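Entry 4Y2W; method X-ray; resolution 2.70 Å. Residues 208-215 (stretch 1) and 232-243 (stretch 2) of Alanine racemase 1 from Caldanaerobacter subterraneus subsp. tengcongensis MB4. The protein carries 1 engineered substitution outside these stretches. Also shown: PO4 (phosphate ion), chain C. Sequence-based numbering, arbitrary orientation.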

# COMPACT_ATOMS: atom_id res chain seq x y z
N ASN A 208 -21.81 2.85 -13.03
CA ASN A 208 -20.50 3.36 -12.62
C ASN A 208 -19.98 4.30 -13.72
O ASN A 208 -20.69 4.54 -14.70
CB ASN A 208 -19.52 2.20 -12.36
CG ASN A 208 -19.32 1.30 -13.57
OD1 ASN A 208 -20.11 1.32 -14.52
ND2 ASN A 208 -18.27 0.48 -13.52
N ALA A 209 -18.77 4.84 -13.56
CA ALA A 209 -18.23 5.85 -14.50
C ALA A 209 -18.36 5.49 -15.99
O ALA A 209 -18.69 6.34 -16.81
CB ALA A 209 -16.77 6.14 -14.16
N ALA A 210 -18.12 4.22 -16.33
CA ALA A 210 -18.16 3.78 -17.72
C ALA A 210 -19.55 3.93 -18.33
O ALA A 210 -19.70 4.40 -19.46
CB ALA A 210 -17.69 2.34 -17.82
N ALA A 211 -20.57 3.52 -17.58
CA ALA A 211 -21.96 3.62 -18.02
C ALA A 211 -22.50 5.04 -17.91
O ALA A 211 -23.42 5.41 -18.65
CB ALA A 211 -22.83 2.65 -17.23
N ILE A 212 -21.96 5.83 -16.99
CA ILE A 212 -22.37 7.23 -16.85
C ILE A 212 -22.03 8.03 -18.10
O ILE A 212 -22.80 8.90 -18.52
CB ILE A 212 -21.71 7.88 -15.61
CG1 ILE A 212 -22.29 7.27 -14.33
CG2 ILE A 212 -21.93 9.39 -15.59
CD1 ILE A 212 -21.37 7.37 -13.13
N LEU A 213 -20.87 7.74 -18.69
CA LEU A 213 -20.44 8.44 -19.90
C LEU A 213 -21.21 7.96 -21.13
O LEU A 213 -21.72 8.77 -21.91
CB LEU A 213 -18.94 8.22 -20.12
CG LEU A 213 -18.00 8.80 -19.05
CD1 LEU A 213 -16.60 8.24 -19.20
CD2 LEU A 213 -17.98 10.32 -19.12
N ASN A 214 -21.31 6.64 -21.28
CA ASN A 214 -21.86 6.02 -22.48
C ASN A 214 -23.38 5.86 -22.42
O ASN A 214 -24.11 6.38 -23.26
CB ASN A 214 -21.23 4.64 -22.68
CG ASN A 214 -19.72 4.69 -22.81
OD1 ASN A 214 -19.12 5.76 -22.92
ND2 ASN A 214 -19.09 3.52 -22.80
N LEU A 215 -23.84 5.14 -21.40
CA LEU A 215 -25.22 4.66 -21.33
C LEU A 215 -26.13 5.65 -20.59
O LEU A 215 -26.28 5.57 -19.38
CB LEU A 215 -25.25 3.30 -20.62
CG LEU A 215 -24.73 2.05 -21.36
CD1 LEU A 215 -23.59 2.32 -22.33
CD2 LEU A 215 -24.28 1.01 -20.35
P PO4 C . -15.87 3.38 -10.83
O1 PO4 C . -15.95 4.71 -11.54
O2 PO4 C . -15.98 2.25 -11.83
O3 PO4 C . -17.01 3.29 -9.84
O4 PO4 C . -14.55 3.28 -10.10
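Stretch 2 232-243: AYPSKRVERKVE

Stretch 2 has no regular helix or strand; it winds as an irregular loop along one side of the short helix that begins at Ala-209, and the pair buries 419 Å² of surface, counting both sides. The chain passes the start of the helix first and the part around Leu-213 later: Pro-234 lies by Ala-209 and Ala-210, whereas Glu-239 and Lys-241 approach Leu-213. The backbones come nearest at Ala-210 and Val-238, with CA atoms 6.4 Å apart, and at Leu-213 and Glu-239, where CA lies 6.3 Å from CA.

Small side chains at the start of the helix leave a shallow surface, and the ring of Pro-234 rests on it, its CG 4.4 Å from Ala-209 CB and 4.2 Å from Ala-210 CB. One turn on, Leu-213 is the main bump, burying more area than any other residue of the contact. With chi1 in m and chi2 in t, its side chain reaches into a hollow lined by Tyr-233, Val-238 and Val-242. Leu-213 CD1 packs 3.8 Å from Val-238 CB and meets the edge of the Tyr-233 ring, 3.9 Å from CD1 of that residue, while Leu-213 CD2 lies 4.1 Å from Val-242 CG1. The two methyls thus touch different parts of the hollow.

Asn-214 fits against the bend at 237-239 without a hydrogen bond to it: its OD1 stands 3.6 Å from Glu-239 N, and its ND2 is 3.6 Å from Arg-237 O. The polar link between the stretches is made by Lys-241, whose side chain comes back toward Leu-213 so that NZ donates a hydrogen bond to Leu-213 O at 3.1 Å. A salt bridge from Lys-241 NZ to Glu-239 OE1, 2.8 Å long, ties the same amine to its own loop.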

# COMPACT_ATOMS: atom_id res chain seq x y z
N ALA A 232 -9.17 10.56 -13.90
CA ALA A 232 -8.82 9.45 -14.78
C ALA A 232 -10.07 8.75 -15.32
O ALA A 232 -11.16 8.88 -14.77
CB ALA A 232 -7.94 8.46 -14.04
N TYR A 233 -9.90 8.02 -16.41
CA TYR A 233 -10.97 7.23 -17.00
C TYR A 233 -10.74 5.75 -16.68
O TYR A 233 -9.60 5.33 -16.49
CB TYR A 233 -11.04 7.46 -18.51
CG TYR A 233 -11.53 8.85 -18.89
CD1 TYR A 233 -12.88 9.17 -18.80
CD2 TYR A 233 -10.64 9.83 -19.34
CE1 TYR A 233 -13.33 10.44 -19.15
CE2 TYR A 233 -11.09 11.09 -19.69
CZ TYR A 233 -12.44 11.39 -19.59
OH TYR A 233 -12.91 12.65 -19.94
N PRO A 234 -11.83 4.96 -16.63
CA PRO A 234 -11.72 3.54 -16.29
C PRO A 234 -11.11 2.67 -17.39
O PRO A 234 -10.58 1.60 -17.10
CB PRO A 234 -13.18 3.12 -16.03
CG PRO A 234 -13.99 4.07 -16.84
CD PRO A 234 -13.23 5.37 -16.85
N SER A 235 -11.19 3.13 -18.64
CA SER A 235 -10.64 2.38 -19.77
C SER A 235 -10.45 3.31 -20.97
O SER A 235 -10.61 4.53 -20.87
CB SER A 235 -11.58 1.22 -20.14
OG SER A 235 -12.78 1.70 -20.71
N LYS A 236 -10.09 2.72 -22.11
CA LYS A 236 -9.92 3.48 -23.35
C LYS A 236 -11.18 3.50 -24.21
O LYS A 236 -11.26 4.28 -25.16
CB LYS A 236 -8.74 2.93 -24.14
CG LYS A 236 -7.43 2.97 -23.36
CD LYS A 236 -6.23 2.68 -24.23
CE LYS A 236 -4.93 3.04 -23.51
NZ LYS A 236 -4.78 2.34 -22.21
N ARG A 237 -12.17 2.66 -23.88
CA ARG A 237 -13.42 2.58 -24.64
C ARG A 237 -14.55 3.41 -24.01
O ARG A 237 -15.67 2.92 -23.81
CB ARG A 237 -13.88 1.13 -24.78
CG ARG A 237 -12.81 0.14 -25.20
CD ARG A 237 -13.42 -1.07 -25.90
NE ARG A 237 -12.96 -2.34 -25.35
CZ ARG A 237 -11.76 -2.88 -25.55
NH1 ARG A 237 -10.84 -2.26 -26.29
NH2 ARG A 237 -11.46 -4.05 -24.98
N VAL A 238 -14.25 4.67 -23.69
CA VAL A 238 -15.24 5.59 -23.14
C VAL A 238 -15.17 6.90 -23.92
O VAL A 238 -14.14 7.23 -24.51
CB VAL A 238 -15.03 5.84 -21.63
CG1 VAL A 238 -15.14 4.54 -20.85
CG2 VAL A 238 -13.68 6.51 -21.35
N GLU A 239 -16.27 7.65 -23.91
CA GLU A 239 -16.41 8.82 -24.79
C GLU A 239 -15.57 10.03 -24.37
O GLU A 239 -15.07 10.76 -25.23
CB GLU A 239 -17.89 9.20 -24.94
CG GLU A 239 -18.71 8.10 -25.60
CD GLU A 239 -20.14 8.51 -25.92
OE1 GLU A 239 -20.58 9.58 -25.45
OE2 GLU A 239 -20.82 7.76 -26.64
N ARG A 240 -15.41 10.24 -23.06
CA ARG A 240 -14.55 11.30 -22.52
C ARG A 240 -15.05 12.71 -22.87
O ARG A 240 -14.26 13.60 -23.16
CB ARG A 240 -13.09 11.14 -22.97
CG ARG A 240 -12.49 9.77 -22.69
CD ARG A 240 -11.04 9.65 -23.14
NE ARG A 240 -10.45 8.37 -22.73
CZ ARG A 240 -9.30 8.22 -22.06
NH1 ARG A 240 -8.54 9.26 -21.73
NH2 ARG A 240 -8.89 6.99 -21.74
N LYS A 241 -16.37 12.89 -22.82
CA LYS A 241 -16.98 14.18 -23.17
C LYS A 241 -16.82 15.22 -22.04
O LYS A 241 -17.03 16.42 -22.25
CB LYS A 241 -18.47 14.00 -23.54
CG LYS A 241 -19.44 13.97 -22.37
CD LYS A 241 -20.85 13.59 -22.80
CE LYS A 241 -21.18 12.13 -22.52
NZ LYS A 241 -20.28 11.18 -23.22
N VAL A 242 -16.46 14.74 -20.85
CA VAL A 242 -16.20 15.61 -19.69
C VAL A 242 -14.78 16.18 -19.72
O VAL A 242 -13.88 15.58 -20.30
CB VAL A 242 -16.45 14.87 -18.36
CG1 VAL A 242 -17.88 14.36 -18.29
CG2 VAL A 242 -15.46 13.73 -18.15
N GLU A 243 -14.59 17.32 -19.07
CA GLU A 243 -13.29 17.97 -18.96
C GLU A 243 -12.71 17.78 -17.56
O GLU A 243 -13.06 18.51 -16.63
CB GLU A 243 -13.41 19.47 -19.26
CG GLU A 243 -12.07 20.20 -19.32
CD GLU A 243 -12.03 21.47 -18.49
OE1 GLU A 243 -10.97 21.75 -17.89
OE2 GLU A 243 -13.06 22.18 -18.41